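Local coordinates for protein galactan 1,3-beta-galactosidase (PDB 7BYS) that is an exo-beta-1,3-galactanase that probably removes galactose units from the ends of beta-1,3-galactan and carries a calcium-containing carbohydrate-binding module, at residues D382-G387 with I393-K398; G339-N344 with A419-I424. All blocks are in the same frame, centred on the assembly; numbering follows the deposited sequence.

Interaction 1 of 2, residues D382-G387 with I393-K398; sequences DQPDSG and ISVPVK
P384 and V395 form the tightest apolar pair here: ring atom CD of P384 lies 3.7 Å from CG1 of V395, the two lying alongside with their ends pointing opposite ways. The proline ring is also approached by I393, whose tip CD1 lies 4.5 Å from P384 CB. With chi1 at 63°, I393 carries CG1 between its own backbone N and carbonyl carbon, and from there CG1 sits 4.0 Å from CB of S386. Backbone oxygens also meet the side chains: D382 O lies 3.6 Å from CG2 of V395, and D385 O is 4.2 Å from CD1 of I393.

The arrangement illustrates how a beta-sandwich closes at its edge. Strand 379-383 is outermost in the five-stranded sheet of the carbohydrate-binding module and strand 392-402 outermost in the four-stranded one; the chain passes between them after D382 and Q383, so that the two touching parts run nearly antiparallel, 167° apart. Side chains and main-chain oxygens make the contact, while the backbone of I393 and V395 bonds to F359 and L357 of its own sheet.

The polar groups find their partners outside the pair. S386 OG is hydrogen-bonded to V391 O and N361 N, just before strand 392-402 and just after strand 352-360. D385 reaches Y240 and, through a salt bridge, R237; D382, on the strand, pairs likewise with R261, which like them belongs to the catalytic beta-propeller.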
ATOM      1  N   ASP A 382       9.060 -14.457   2.974  1.00 11.54           N
ATOM      2  CA  ASP A 382       8.718 -14.327   1.563  1.00 11.66           C
ATOM      3  C   ASP A 382       9.527 -13.208   0.925  1.00 13.31           C
ATOM      4  O   ASP A 382       9.676 -12.122   1.498  1.00 14.02           O
ATOM      5  CB  ASP A 382       7.247 -13.943   1.424  1.00 12.04           C
ATOM      6  CG  ASP A 382       6.305 -15.053   1.828  1.00 23.05           C
ATOM      7  OD1 ASP A 382       6.620 -16.232   1.563  1.00 25.01           O
ATOM      8  OD2 ASP A 382       5.238 -14.728   2.400  1.00 26.11           O
ATOM      9  N   GLN A 383      10.015 -13.463  -0.291  1.00 10.83           N
ATOM     10  CA  GLN A 383      10.816 -12.511  -1.060  1.00 10.87           C
ATOM     11  C   GLN A 383      10.133 -12.268  -2.400  1.00  9.91           C
ATOM     12  O   GLN A 383      10.334 -13.027  -3.368  1.00 10.38           O
ATOM     13  CB  GLN A 383      12.248 -13.018  -1.231  1.00  9.86           C
ATOM     14  CG  GLN A 383      12.964 -13.131   0.099  1.00  9.65           C
ATOM     15  CD  GLN A 383      14.342 -13.745  -0.035  1.00  9.97           C
ATOM     16  OE1 GLN A 383      14.489 -14.841  -0.568  1.00 12.13           O
ATOM     17  NE2 GLN A 383      15.358 -13.022   0.410  1.00 11.32           N
ATOM     18  N   PRO A 384       9.326 -11.211  -2.507  1.00  9.32           N
ATOM     19  CA  PRO A 384       8.664 -10.911  -3.781  1.00 10.81           C
ATOM     20  C   PRO A 384       9.672 -10.727  -4.906  1.00 10.58           C
ATOM     21  O   PRO A 384      10.848 -10.406  -4.686  1.00 10.63           O
ATOM     22  CB  PRO A 384       7.925  -9.592  -3.497  1.00 13.14           C
ATOM     23  CG  PRO A 384       7.731  -9.566  -2.005  1.00 12.22           C
ATOM     24  CD  PRO A 384       8.942 -10.281  -1.428  1.00 10.75           C
ATOM     25  N   ASP A 385       9.194 -10.921  -6.140  1.00  9.41           N
ATOM     26  CA  ASP A 385       9.973 -10.499  -7.297  1.00  9.63           C
ATOM     27  C   ASP A 385      10.332  -9.028  -7.130  1.00  9.30           C
ATOM     28  O   ASP A 385       9.490  -8.216  -6.746  1.00 10.81           O
ATOM     29  CB  ASP A 385       9.162 -10.702  -8.579  1.00 11.81           C
ATOM     30  CG  ASP A 385       7.794 -10.033  -8.537  1.00 12.67           C
ATOM     31  OD1 ASP A 385       6.940 -10.451  -7.734  1.00 13.26           O
ATOM     32  OD2 ASP A 385       7.575  -9.085  -9.325  1.00 13.75           O
ATOM     33  N   SER A 386      11.587  -8.683  -7.363  1.00  9.09           N
ATOM     34  CA  SER A 386      12.018  -7.316  -7.117  1.00 10.24           C
ATOM     35  C   SER A 386      12.031  -6.436  -8.360  1.00  9.37           C
ATOM     36  O   SER A 386      12.207  -5.220  -8.233  1.00 12.00           O
ATOM     37  CB  SER A 386      13.378  -7.307  -6.418  1.00 10.16           C
ATOM     38  OG  SER A 386      14.377  -7.688  -7.350  1.00 10.08           O
ATOM     39  N   GLY A 387      11.827  -7.006  -9.547  1.00 10.67           N
ATOM     40  CA  GLY A 387      11.845  -6.275 -10.798  1.00 11.00           C
ATOM     41  C   GLY A 387      13.026  -6.620 -11.682  1.00 14.89           C
ATOM     42  O   GLY A 387      12.972  -6.375 -12.896  1.00 17.38           O
ATOM     43  N   ILE A 393      14.909  -4.558  -3.214  1.00  8.59           N
ATOM     44  CA  ILE A 393      13.892  -4.058  -2.300  1.00  8.53           C
ATOM     45  C   ILE A 393      14.099  -4.739  -0.955  1.00 10.25           C
ATOM     46  O   ILE A 393      14.950  -5.612  -0.818  1.00  9.67           O
ATOM     47  CB  ILE A 393      12.456  -4.254  -2.829  1.00 10.91           C
ATOM     48  CG1 ILE A 393      12.135  -5.742  -2.990  1.00 10.70           C
ATOM     49  CG2 ILE A 393      12.232  -3.467  -4.142  1.00 10.30           C
ATOM     50  CD1 ILE A 393      10.664  -6.048  -3.291  1.00 13.45           C
ATOM     51  N   SER A 394      13.315  -4.346   0.045  1.00  7.73           N
ATOM     52  CA  SER A 394      13.460  -4.940   1.367  1.00  7.82           C
ATOM     53  C   SER A 394      12.133  -5.470   1.885  1.00  8.75           C
ATOM     54  O   SER A 394      11.068  -4.928   1.579  1.00 10.51           O
ATOM     55  CB  SER A 394      14.075  -3.954   2.371  1.00 10.85           C
ATOM     56  OG  SER A 394      13.152  -2.911   2.664  1.00 12.85           O
ATOM     57  N   VAL A 395      12.220  -6.528   2.689  1.00  9.13           N
ATOM     58  CA  VAL A 395      11.069  -7.044   3.427  1.00  9.17           C
ATOM     59  C   VAL A 395      11.457  -7.231   4.887  1.00  8.92           C
ATOM     60  O   VAL A 395      12.623  -7.531   5.182  1.00  9.91           O
ATOM     61  CB  VAL A 395      10.532  -8.361   2.838  1.00  9.19           C
ATOM     62  CG1 VAL A 395       9.940  -8.145   1.453  1.00 11.33           C
ATOM     63  CG2 VAL A 395      11.620  -9.439   2.816  1.00 10.75           C
ATOM     64  N   PRO A 396      10.519  -7.101   5.815  1.00  9.83           N
ATOM     65  CA  PRO A 396      10.869  -7.124   7.240  1.00  9.61           C
ATOM     66  C   PRO A 396      10.586  -8.457   7.904  1.00  9.46           C
ATOM     67  O   PRO A 396       9.673  -9.202   7.510  1.00 11.57           O
ATOM     68  CB  PRO A 396       9.943  -6.056   7.822  1.00 10.12           C
ATOM     69  CG  PRO A 396       8.687  -6.220   7.004  1.00 10.16           C
ATOM     70  CD  PRO A 396       9.168  -6.542   5.595  1.00  9.15           C
ATOM     71  N   VAL A 397      11.367  -8.746   8.941  1.00 10.41           N
ATOM     72  CA  VAL A 397      11.134  -9.889   9.817  1.00 11.61           C
ATOM     73  C   VAL A 397      11.469  -9.473  11.244  1.00  9.45           C
ATOM     74  O   VAL A 397      12.451  -8.763  11.479  1.00 11.91           O
ATOM     75  CB  VAL A 397      11.907 -11.148   9.351  1.00 13.22           C
ATOM     76  CG1 VAL A 397      13.416 -10.929   9.408  1.00 13.28           C
ATOM     77  CG2 VAL A 397      11.499 -12.366  10.179  1.00 15.33           C
ATOM     78  N   LYS A 398      10.625  -9.884  12.192  1.00 12.31           N
ATOM     79  CA  LYS A 398      10.806  -9.545  13.599  1.00 12.53           C
ATOM     80  C   LYS A 398      11.570 -10.676  14.281  1.00 13.46           C
ATOM     81  O   LYS A 398      11.088 -11.811  14.328  1.00 16.54           O
ATOM     82  CB  LYS A 398       9.455  -9.333  14.276  1.00 15.44           C
ATOM     83  CG  LYS A 398       9.546  -8.480  15.541  1.00 24.41           C
ATOM     84  CD  LYS A 398       8.168  -7.983  15.978  1.00 27.69           C
ATOM     85  CE  LYS A 398       7.221  -9.149  16.195  1.00 36.92           C
ATOM     86  NZ  LYS A 398       5.920  -8.948  15.492  1.00 40.36           N
TER

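Interaction 2 of 2, residues G339-N344 with A419-I424; sequences GTVTIN and ADLDKI. With CA (calcium ion), chain F.
Where V341 and I343 meet L421 and I424 the touching groups are all branched aliphatic chains; the flat group that bears on the metal is the carboxylate of D422, which offers the calcium ion one end rather than a face. Its OD1 binds the metal at 2.3 Å, with CG, OD1 and calcium nearly in line (about 166°), and OD2 is turned away. The aromatic rings of F410 and Y307 border the aliphatic cluster: F410 touches L421 and I424, and Y307 touches I343 and I424.

Within the cluster, I343 and I424 meet end to end, CD1 of I343 lying 3.8 Å from CD1 of I424. The same I343 methyl is 3.9 Å from CG1 of I424, so one terminal group rests against the end of the opposing chain. A chi1 of 71° swings CG1 of I424 over its own main chain, toward that methyl. V341 and L421 cross obliquely and more loosely, CG1 of the valine 4.1 Å from CD2 of the leucine.

This is the core of the jelly-roll beta-sandwich of a CBM35-type module: strand 339-349 belongs to one sheet, strand 420-426 to the other. A classic beta bulge at D422 and K423, both facing Y358, interrupts the second strand beside the metal. There D422 also gives its backbone O at 2.5 Å, alongside E308, E310, S327 and K330. Between these two segments the contact is thus purely apolar, yet within a few residues strand 420-426 gives calcium a carboxylate and a main-chain oxygen.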
ATOM      1  N   GLY A 339      23.587 -23.569   0.055  1.00 14.81           N
ATOM      2  CA  GLY A 339      24.414 -22.399   0.322  1.00 14.53           C
ATOM      3  C   GLY A 339      23.811 -21.559   1.430  1.00 11.26           C
ATOM      4  O   GLY A 339      22.598 -21.352   1.467  1.00 13.29           O
ATOM      5  N   THR A 340      24.662 -21.078   2.336  1.00 10.81           N
ATOM      6  CA  THR A 340      24.211 -20.242   3.443  1.00 11.23           C
ATOM      7  C   THR A 340      25.107 -19.028   3.595  1.00 10.69           C
ATOM      8  O   THR A 340      26.227 -18.978   3.086  1.00 11.15           O
ATOM      9  CB  THR A 340      24.204 -21.002   4.791  1.00 13.00           C
ATOM     10  OG1 THR A 340      25.534 -21.423   5.111  1.00 13.68           O
ATOM     11  CG2 THR A 340      23.297 -22.208   4.723  1.00 13.63           C
ATOM     12  N   VAL A 341      24.597 -18.025   4.306  1.00  9.70           N
ATOM     13  CA  VAL A 341      25.438 -16.947   4.800  1.00  9.85           C
ATOM     14  C   VAL A 341      25.009 -16.646   6.226  1.00 11.10           C
ATOM     15  O   VAL A 341      23.816 -16.652   6.544  1.00 13.10           O
ATOM     16  CB  VAL A 341      25.442 -15.694   3.885  1.00 11.10           C
ATOM     17  CG1 VAL A 341      24.074 -14.997   3.861  1.00 11.52           C
ATOM     18  CG2 VAL A 341      26.547 -14.718   4.309  1.00 13.38           C
ATOM     19  N   THR A 342      25.990 -16.446   7.099  1.00 11.22           N
ATOM     20  CA  THR A 342      25.737 -16.160   8.499  1.00 11.66           C
ATOM     21  C   THR A 342      26.335 -14.799   8.789  1.00 10.75           C
ATOM     22  O   THR A 342      27.535 -14.586   8.592  1.00 13.23           O
ATOM     23  CB  THR A 342      26.376 -17.231   9.387  1.00 12.21           C
ATOM     24  OG1 THR A 342      25.793 -18.500   9.085  1.00 13.63           O
ATOM     25  CG2 THR A 342      26.140 -16.920  10.859  1.00 14.68           C
ATOM     26  N   ILE A 343      25.491 -13.868   9.213  1.00 12.30           N
ATOM     27  CA  ILE A 343      25.953 -12.557   9.636  1.00 13.09           C
ATOM     28  C   ILE A 343      26.211 -12.628  11.131  1.00 13.43           C
ATOM     29  O   ILE A 343      25.305 -12.924  11.917  1.00 13.83           O
ATOM     30  CB  ILE A 343      24.934 -11.467   9.275  1.00 14.38           C
ATOM     31  CG1 ILE A 343      24.795 -11.416   7.746  1.00 16.47           C
ATOM     32  CG2 ILE A 343      25.383 -10.120   9.820  1.00 15.26           C
ATOM     33  CD1 ILE A 343      23.859 -10.356   7.240  1.00 21.09           C
ATOM     34  N   ASN A 344      27.459 -12.407  11.511  1.00 17.89           N
ATOM     35  CA  ASN A 344      27.884 -12.516  12.893  1.00 16.67           C
ATOM     36  C   ASN A 344      28.052 -11.129  13.497  1.00 18.77           C
ATOM     37  O   ASN A 344      28.057 -10.110  12.801  1.00 16.78           O
ATOM     38  CB  ASN A 344      29.201 -13.298  12.977  1.00 20.55           C
ATOM     39  CG  ASN A 344      29.003 -14.781  12.749  1.00 17.26           C
ATOM     40  OD1 ASN A 344      28.321 -15.452  13.516  1.00 21.50           O
ATOM     41  ND2 ASN A 344      29.607 -15.304  11.684  1.00 23.21           N
ATOM     42  N   ALA A 419      16.369 -15.627  -2.652  1.00 10.85           N
ATOM     43  CA  ALA A 419      16.824 -14.483  -3.421  1.00 10.56           C
ATOM     44  C   ALA A 419      18.247 -14.098  -3.018  1.00 11.35           C
ATOM     45  O   ALA A 419      18.764 -14.519  -1.981  1.00 13.53           O
ATOM     46  CB  ALA A 419      15.888 -13.281  -3.231  1.00 11.72           C
ATOM     47  N   ASP A 420      18.889 -13.306  -3.866  1.00 10.53           N
ATOM     48  CA  ASP A 420      20.225 -12.809  -3.562  1.00 10.29           C
ATOM     49  C   ASP A 420      20.161 -11.764  -2.455  1.00 10.90           C
ATOM     50  O   ASP A 420      19.394 -10.799  -2.544  1.00 12.59           O
ATOM     51  CB  ASP A 420      20.863 -12.208  -4.816  1.00 10.54           C
ATOM     52  CG  ASP A 420      21.074 -13.232  -5.914  1.00 14.96           C
ATOM     53  OD1 ASP A 420      21.123 -14.437  -5.605  1.00 15.50           O
ATOM     54  OD2 ASP A 420      21.197 -12.822  -7.093  1.00 17.53           O
ATOM     55  N   LEU A 421      20.982 -11.929  -1.420  1.00  9.68           N
ATOM     56  CA  LEU A 421      20.915 -11.076  -0.236  1.00  9.08           C
ATOM     57  C   LEU A 421      21.987  -9.996  -0.305  1.00  9.09           C
ATOM     58  O   LEU A 421      23.181 -10.300  -0.384  1.00  8.94           O
ATOM     59  CB  LEU A 421      21.073 -11.912   1.033  1.00 10.05           C
ATOM     60  CG  LEU A 421      20.774 -11.176   2.346  1.00 11.55           C
ATOM     61  CD1 LEU A 421      19.290 -10.794   2.475  1.00 10.70           C
ATOM     62  CD2 LEU A 421      21.203 -12.029   3.538  1.00 11.72           C
ATOM     63  N   ASP A 422      21.555  -8.733  -0.269  1.00  8.80           N
ATOM     64  CA  ASP A 422      22.434  -7.576  -0.368  1.00  7.64           C
ATOM     65  C   ASP A 422      22.964  -7.161   0.997  1.00 10.81           C
ATOM     66  O   ASP A 422      24.179  -7.026   1.179  1.00 10.30           O
ATOM     67  CB  ASP A 422      21.648  -6.414  -0.999  1.00  8.59           C
ATOM     68  CG  ASP A 422      22.481  -5.177  -1.214  1.00 10.74           C
ATOM     69  OD1 ASP A 422      23.703  -5.205  -0.992  1.00 11.65           O
ATOM     70  OD2 ASP A 422      21.899  -4.147  -1.622  1.00 11.28           O
ATOM     71  N   LYS A 423      22.065  -6.933   1.948  1.00 10.04           N
ATOM     72  CA  LYS A 423      22.419  -6.502   3.293  1.00 11.14           C
ATOM     73  C   LYS A 423      21.182  -6.670   4.160  1.00 11.28           C
ATOM     74  O   LYS A 423      20.088  -6.964   3.665  1.00  9.45           O
ATOM     75  CB  LYS A 423      22.885  -5.036   3.326  1.00 11.44           C
ATOM     76  CG  LYS A 423      21.841  -4.017   2.859  1.00 12.63           C
ATOM     77  CD  LYS A 423      22.293  -2.602   3.193  1.00 14.50           C
ATOM     78  CE  LYS A 423      21.186  -1.599   2.947  1.00 18.94           C
ATOM     79  NZ  LYS A 423      21.541  -0.284   3.565  1.00 25.56           N
ATOM     80  N   ILE A 424      21.368  -6.484   5.465  1.00 10.39           N
ATOM     81  CA  ILE A 424      20.268  -6.403   6.416  1.00 10.47           C
ATOM     82  C   ILE A 424      20.432  -5.118   7.213  1.00 13.17           C
ATOM     83  O   ILE A 424      21.542  -4.601   7.368  1.00 11.30           O
ATOM     84  CB  ILE A 424      20.154  -7.639   7.350  1.00 10.77           C
ATOM     85  CG1 ILE A 424      21.303  -7.687   8.377  1.00 11.78           C
ATOM     86  CG2 ILE A 424      20.094  -8.930   6.537  1.00 10.31           C
ATOM     87  CD1 ILE A 424      21.161  -8.804   9.403  1.00 14.00           C
TER
HETATM   88 CA    CA F 503      25.834  -5.693  -0.224  1.00 10.41          CA

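Overall arrangement
Followed from the N terminus, the chain leaves the catalytic part and enters the binding module, where residues 339-344 open the long excursion that interaction 2 closes after 74 intervening residues, at 419-424. Within that excursion, residues 382-387 turn back after only five intervening residues to meet 393-398, so interaction 1 is a short loop lying wholly inside the longer one; the two do not cross. Both join the same pair of sheets, interaction 2 through the sandwich interior and interaction 1 at the rim facing the catalytic part. Their centres are 13 Å apart, and a probable hydrogen bond of 2.9 Å from A419 N to Q383 OE1 connects them directly.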